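Local atomic coordinates of versicolorin reductase (Brucella melitensis, PDB entry 4NIM), a protein that probably acts as an NAD(P)-dependent oxidoreductase of the short-chain dehydrogenase/reductase family. Residues A[153-157]-A[258-264]; A[189-195]-A[252-258]. All blocks are in the same frame, centred on the assembly; numbering follows the deposited sequence. Where two conformers were deposited one is given.

Two neighbouring contacts, one within a parallel Rossmann-type sheet and one largely in the loops beyond its strand ends, illustrate how chemistry follows position in a fold. Contact 2 is partly buried: it joins strand 190-196 to strand 256-259, the outermost strand on that side within the chain, largely through backbone hydrogen bonds and a few precisely aimed polar side chains. Contact 1 lies at the surface, where the loop leaving strand 147-153 meets the chain running out of strand 256-259, and it depends on methionines packed around an indole and on a hydrogen bond from that indole to a loop carbonyl. N258 belongs to both. They also touch through N195 of contact 2, whose ND2 donates to the backbone O of S153 in contact 1.

Contact 1 (A[153-157]-A[258-264]); sequences SMSSM and NFDQSVW
M154 reaches across to the 258-264 segment with nearly its whole side chain, and W264 answers by gripping the M154 backbone. From CB, the chain leaves with CG anti to the carbonyl carbon (chi1 -70°) and then bends at both chi2 and chi3, a curl that brings three successive atoms against four residues. M154 CG packs on D260 CB at 3.4 Å. SD receives a weak hydrogen bond from the amide of N258, with 3.2 Å between N258 ND2 and M154 SD. The terminal methyl finishes in a corner, where M154 CE lies 3.4 Å from S262 OG and also rests over one face of the W264 indole, 4.1 Å from the centroid of its five-membered ring. M154 SD approaches that centroid obliquely, at 4.8 Å. S262 OG in turn donates to D260 OD2, which ties together two of the residues that M154 meets.

The indole is held on several sides. W264 NE1 donates to the carbonyl O of M154 at 2.8 Å, the acceptor lying close to the ring plane. M157 takes the face opposite M154 CE, its CB 4.1 Å from the centroid of the six-membered ring in a CH-pi contact. At the edge, S156 OG comes within 3.3 Å of W264 CH2, while its hydrogen bond goes to D174 of helix 164-183. The result is a Met-aromatic contact of M154, with M157 adding a second in the conformer given, beside the end of strand 147-153, where S153, Y166 and K170 are placed consistently with the Ser-Tyr-Lys active site of short-chain dehydrogenases.

Contact 2 (A[189-195]-A[252-258]); sequences IRVNSLN and MTGAIVN
S193, L194 and N195 pair in parallel register with I256, V257 and N258, and backbone hydrogen bonds make the join. A255 O accepts from S193 N, S193 O from V257 N and V257 O from N195 N, the last with 2.7 Å between N195 N and V257 O. Ahead of this regular pairing, G254 N donates to V191 O, at a positive phi (83°) that suits glycine.

Side chains add to the backbone bonds along 252-255, which is loop rather than strand. The N192 amide works at both ends: OD1 accepts from A255 N at 2.9 Å, while ND2 donates almost straight to M252 O, approaching from above that carbonyl's plane. R190 NH1 reaches the same M252 O at 2.9 Å, in the carbonyl plane and on a lone pair, so two donors grip one oxygen. A chi1 of -174° swings T253 OG1 away from its own N and onto the V191 N-H, with 3.1 Å between V191 N and T253 OG1; the hydroxyl also donates to a water that bridges to I189 O. Within strand 190-196, S193 OG donates to N195 OD1.

Apolar contacts are lighter. On one face of the sheet L194 CD1 meets V257 CG1 at 3.9 Å, beside helix 234-245. On the other, toward helix 164-183, I256 sets CD1 against S193 CB. The chemistry implies that the doubly gripped M252 O and the A255 N taken by N192 fix the loop before regular parallel pairing begins, so that polar pairing extends ahead of the start of strand 256-259.

Contact 1 (A[153-157]-A[258-264])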
loop_
_atom_site.group_PDB
_atom_site.type_symbol
_atom_site.label_atom_id
_atom_site.label_comp_id
_atom_site.label_asym_id
_atom_site.label_seq_id
_atom_site.Cartn_x
_atom_site.Cartn_y
_atom_site.Cartn_z
ATOM N N SER A 153 -8.695 -0.076 -3.286
ATOM C CA SER A 153 -9.459 -1.057 -4.036
ATOM C C SER A 153 -10.470 -0.428 -4.967
ATOM O O SER A 153 -10.989 0.659 -4.698
ATOM C CB SER A 153 -10.161 -1.976 -3.015
ATOM O OG SER A 153 -10.997 -2.928 -3.641
ATOM N N MET A 154 -10.877 -1.166 -6.003
ATOM C CA MET A 154 -12.023 -0.761 -6.826
ATOM C C MET A 154 -13.312 -0.815 -6.031
ATOM O O MET A 154 -14.330 -0.298 -6.440
ATOM C CB MET A 154 -12.172 -1.635 -8.084
ATOM C CG MET A 154 -11.074 -1.385 -9.092
ATOM S SD MET A 154 -11.006 0.287 -9.806
ATOM C CE MET A 154 -12.475 0.372 -10.770
ATOM N N SER A 155 -13.279 -1.505 -4.888
ATOM C CA SER A 155 -14.404 -1.596 -3.988
ATOM C C SER A 155 -14.643 -0.370 -3.094
ATOM O O SER A 155 -15.675 -0.290 -2.374
ATOM C CB SER A 155 -14.209 -2.840 -3.093
ATOM O OG SER A 155 -14.213 -4.019 -3.825
ATOM N N SER A 156 -13.771 0.641 -3.200
ATOM C CA SER A 156 -13.742 1.700 -2.225
ATOM C C SER A 156 -14.872 2.717 -2.335
ATOM O O SER A 156 -15.043 3.533 -1.440
ATOM C CB SER A 156 -12.401 2.407 -2.314
ATOM O OG SER A 156 -12.309 3.180 -3.467
ATOM N N MET A 157 -15.615 2.720 -3.442
ATOM C CA MET A 157 -16.736 3.622 -3.540
ATOM C C MET A 157 -17.995 3.060 -2.866
ATOM O O MET A 157 -18.800 3.807 -2.363
ATOM C CB MET A 157 -17.024 3.969 -5.001
ATOM C CG MET A 157 -18.310 4.717 -5.170
ATOM S SD MET A 157 -18.463 5.348 -6.858
ATOM C CE MET A 157 -17.051 6.414 -6.995
ATOM N N ASN A 258 -7.702 4.522 -10.517
ATOM C CA ASN A 258 -8.352 3.212 -10.671
ATOM C C ASN A 258 -7.534 2.336 -11.584
ATOM O O ASN A 258 -7.163 2.746 -12.676
ATOM C CB ASN A 258 -9.734 3.359 -11.228
ATOM C CG ASN A 258 -10.649 4.118 -10.306
ATOM O OD1 ASN A 258 -10.886 5.332 -10.481
ATOM N ND2 ASN A 258 -11.062 3.479 -9.271
ATOM N N PHE A 259 -7.320 1.107 -11.167
ATOM C CA PHE A 259 -6.495 0.174 -11.901
ATOM C C PHE A 259 -7.193 -1.157 -11.968
ATOM O O PHE A 259 -7.013 -1.986 -11.100
ATOM C CB PHE A 259 -5.139 0.032 -11.245
ATOM C CG PHE A 259 -4.114 -0.646 -12.112
ATOM C CD1 PHE A 259 -4.021 -2.034 -12.140
ATOM C CD2 PHE A 259 -3.283 0.086 -12.932
ATOM C CE1 PHE A 259 -3.087 -2.691 -12.955
ATOM C CE2 PHE A 259 -2.324 -0.551 -13.739
ATOM C CZ PHE A 259 -2.263 -1.940 -13.777
ATOM N N ASP A 260 -7.914 -1.397 -13.050
ATOM C CA ASP A 260 -8.759 -2.605 -13.163
ATOM C C ASP A 260 -9.430 -2.606 -14.527
ATOM O O ASP A 260 -9.549 -1.538 -15.154
ATOM C CB ASP A 260 -9.897 -2.616 -12.067
ATOM C CG ASP A 260 -10.592 -3.975 -11.951
ATOM O OD1 ASP A 260 -9.919 -5.004 -12.121
ATOM O OD2 ASP A 260 -11.821 -4.026 -11.711
ATOM N N GLN A 261 -9.892 -3.780 -14.950
ATOM C CA GLN A 261 -10.743 -3.895 -16.128
ATOM C C GLN A 261 -12.260 -3.705 -15.761
ATOM O O GLN A 261 -13.115 -4.507 -16.075
ATOM C CB GLN A 261 -10.477 -5.182 -16.858
ATOM C CG GLN A 261 -9.081 -5.118 -17.487
ATOM C CD GLN A 261 -8.740 -6.284 -18.360
ATOM O OE1 GLN A 261 -9.022 -7.428 -17.983
ATOM N NE2 GLN A 261 -8.089 -6.016 -19.537
ATOM N N SER A 262 -12.523 -2.598 -15.136
ATOM C CA SER A 262 -13.875 -2.150 -14.781
ATOM C C SER A 262 -13.769 -0.641 -14.562
ATOM O O SER A 262 -12.653 -0.100 -14.449
ATOM C CB SER A 262 -14.382 -2.855 -13.551
ATOM O OG SER A 262 -13.771 -2.388 -12.325
ATOM N N VAL A 263 -14.922 0.026 -14.491
ATOM C CA VAL A 263 -14.969 1.469 -14.549
ATOM C C VAL A 263 -16.125 1.920 -13.651
ATOM O O VAL A 263 -17.261 1.551 -13.882
ATOM C CB VAL A 263 -15.191 1.953 -16.013
ATOM C CG1 VAL A 263 -15.324 3.483 -16.003
ATOM C CG2 VAL A 263 -13.992 1.548 -16.917
ATOM N N TRP A 264 -15.827 2.663 -12.594
ATOM C CA TRP A 264 -16.875 3.150 -11.707
ATOM C C TRP A 264 -17.957 3.906 -12.457
ATOM O O TRP A 264 -17.666 4.785 -13.284
ATOM C CB TRP A 264 -16.253 4.072 -10.648
ATOM C CG TRP A 264 -15.525 3.379 -9.571
ATOM C CD1 TRP A 264 -15.538 2.051 -9.292
ATOM C CD2 TRP A 264 -14.690 3.993 -8.593
ATOM N NE1 TRP A 264 -14.780 1.796 -8.178
ATOM C CE2 TRP A 264 -14.225 2.972 -7.740
ATOM C CE3 TRP A 264 -14.252 5.303 -8.375
ATOM C CZ2 TRP A 264 -13.364 3.220 -6.666
ATOM C CZ3 TRP A 264 -13.344 5.558 -7.283
ATOM C CH2 TRP A 264 -12.942 4.516 -6.436
#

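Contact 2 (A[189-195]-A[252-258])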
loop_
_atom_site.group_PDB
_atom_site.type_symbol
_atom_site.label_atom_id
_atom_site.label_comp_id
_atom_site.label_asym_id
_atom_site.label_seq_id
_atom_site.Cartn_x
_atom_site.Cartn_y
_atom_site.Cartn_z
ATOM N N ILE A 189 5.451 16.655 -0.182
ATOM C CA ILE A 189 5.289 15.254 0.105
ATOM C C ILE A 189 4.043 14.807 -0.640
ATOM O O ILE A 189 2.940 15.381 -0.419
ATOM C CB ILE A 189 5.138 14.955 1.609
ATOM C CG1 ILE A 189 6.383 15.374 2.361
ATOM C CG2 ILE A 189 4.834 13.461 1.792
ATOM C CD1 ILE A 189 6.216 15.513 3.878
ATOM N N ARG A 190 4.185 13.777 -1.488
ATOM C CA ARG A 190 3.108 13.419 -2.411
ATOM C C ARG A 190 2.488 12.135 -1.917
ATOM O O ARG A 190 3.219 11.273 -1.433
ATOM C CB ARG A 190 3.625 13.241 -3.824
ATOM C CG ARG A 190 4.241 14.519 -4.324
ATOM C CD ARG A 190 4.682 14.403 -5.763
ATOM N NE ARG A 190 5.592 13.291 -5.986
ATOM C CZ ARG A 190 5.303 12.167 -6.655
ATOM N NH1 ARG A 190 4.105 11.954 -7.204
ATOM N NH2 ARG A 190 6.271 11.272 -6.859
ATOM N N VAL A 191 1.165 12.091 -1.905
ATOM C CA VAL A 191 0.402 10.916 -1.444
ATOM C C VAL A 191 -0.691 10.578 -2.461
ATOM O O VAL A 191 -1.628 11.354 -2.664
ATOM C CB VAL A 191 -0.246 11.159 -0.079
ATOM C CG1 VAL A 191 -0.785 9.845 0.494
ATOM C CG2 VAL A 191 0.755 11.817 0.893
ATOM N N ASN A 192 -0.592 9.408 -3.048
ATOM C CA ASN A 192 -1.482 8.992 -4.106
ATOM C C ASN A 192 -1.975 7.597 -3.847
ATOM O O ASN A 192 -1.353 6.816 -3.081
ATOM C CB ASN A 192 -0.777 9.046 -5.447
ATOM C CG ASN A 192 -0.460 10.451 -5.875
ATOM O OD1 ASN A 192 -1.341 11.233 -6.225
ATOM N ND2 ASN A 192 0.817 10.760 -5.890
ATOM N N SER A 193 -3.108 7.285 -4.467
ATOM C CA SER A 193 -3.705 5.975 -4.310
ATOM C C SER A 193 -3.841 5.222 -5.616
ATOM O O SER A 193 -4.169 5.803 -6.632
ATOM C CB SER A 193 -5.132 6.145 -3.691
ATOM O OG SER A 193 -5.706 4.862 -3.524
ATOM N N LEU A 194 -3.603 3.922 -5.555
ATOM C CA LEU A 194 -3.818 3.056 -6.684
ATOM C C LEU A 194 -4.910 2.080 -6.289
ATOM O O LEU A 194 -4.743 1.313 -5.331
ATOM C CB LEU A 194 -2.523 2.322 -7.078
ATOM C CG LEU A 194 -2.655 1.540 -8.385
ATOM C CD1 LEU A 194 -2.734 2.482 -9.578
ATOM C CD2 LEU A 194 -1.464 0.584 -8.536
ATOM N N ASN A 195 -6.038 2.127 -7.001
ATOM C CA ASN A 195 -7.222 1.404 -6.556
ATOM C C ASN A 195 -7.389 0.182 -7.440
ATOM O O ASN A 195 -7.899 0.275 -8.559
ATOM C CB ASN A 195 -8.485 2.262 -6.555
ATOM C CG ASN A 195 -8.472 3.312 -5.463
ATOM O OD1 ASN A 195 -7.523 4.098 -5.372
ATOM N ND2 ASN A 195 -9.543 3.365 -4.670
ATOM N N MET A 252 2.189 15.187 -8.991
ATOM C CA MET A 252 0.956 14.502 -8.694
ATOM C C MET A 252 0.813 14.102 -7.237
ATOM O O MET A 252 1.682 13.419 -6.696
ATOM C CB MET A 252 0.864 13.249 -9.572
ATOM C CG MET A 252 -0.415 12.533 -9.519
ATOM S SD MET A 252 -0.406 10.988 -10.488
ATOM C CE MET A 252 -0.003 11.569 -12.119
ATOM N N THR A 253 -0.344 14.471 -6.630
ATOM C CA THR A 253 -0.634 14.130 -5.261
ATOM C C THR A 253 -2.144 14.216 -5.013
ATOM O O THR A 253 -2.847 15.021 -5.636
ATOM C CB THR A 253 0.115 15.083 -4.323
ATOM O OG1 THR A 253 -0.027 14.696 -2.961
ATOM C CG2 THR A 253 -0.336 16.529 -4.501
ATOM N N GLY A 254 -2.642 13.311 -4.190
ATOM C CA GLY A 254 -4.076 13.282 -3.910
ATOM C C GLY A 254 -4.881 12.548 -4.975
ATOM O O GLY A 254 -6.095 12.532 -4.936
ATOM N N ALA A 255 -4.192 11.874 -5.879
ATOM C CA ALA A 255 -4.893 11.192 -6.969
ATOM C C ALA A 255 -5.406 9.877 -6.485
ATOM O O ALA A 255 -4.775 9.237 -5.642
ATOM C CB ALA A 255 -3.974 11.022 -8.160
ATOM N N ILE A 256 -6.584 9.507 -6.990
ATOM C CA ILE A 256 -7.210 8.198 -6.771
ATOM C C ILE A 256 -7.223 7.560 -8.150
ATOM O O ILE A 256 -7.964 7.989 -9.023
ATOM C CB ILE A 256 -8.671 8.352 -6.231
ATOM C CG1 ILE A 256 -8.725 9.082 -4.882
ATOM C CG2 ILE A 256 -9.363 6.981 -6.162
ATOM C CD1 ILE A 256 -7.835 8.548 -3.802
ATOM N N VAL A 257 -6.282 6.642 -8.408
ATOM C CA VAL A 257 -6.059 6.098 -9.726
ATOM C C VAL A 257 -6.633 4.673 -9.786
ATOM O O VAL A 257 -6.091 3.716 -9.185
ATOM C CB VAL A 257 -4.553 6.073 -10.018
ATOM C CG1 VAL A 257 -4.267 5.574 -11.417
ATOM C CG2 VAL A 257 -3.942 7.469 -9.756
ATOM N N ASN A 258 -7.702 4.522 -10.517
ATOM C CA ASN A 258 -8.352 3.212 -10.671
ATOM C C ASN A 258 -7.534 2.336 -11.584
ATOM O O ASN A 258 -7.163 2.746 -12.676
ATOM C CB ASN A 258 -9.734 3.359 -11.228
ATOM C CG ASN A 258 -10.649 4.118 -10.306
ATOM O OD1 ASN A 258 -10.886 5.332 -10.481
ATOM N ND2 ASN A 258 -11.062 3.479 -9.271
HETATM O O HOH W 1 0.796 16.619 -1.211
#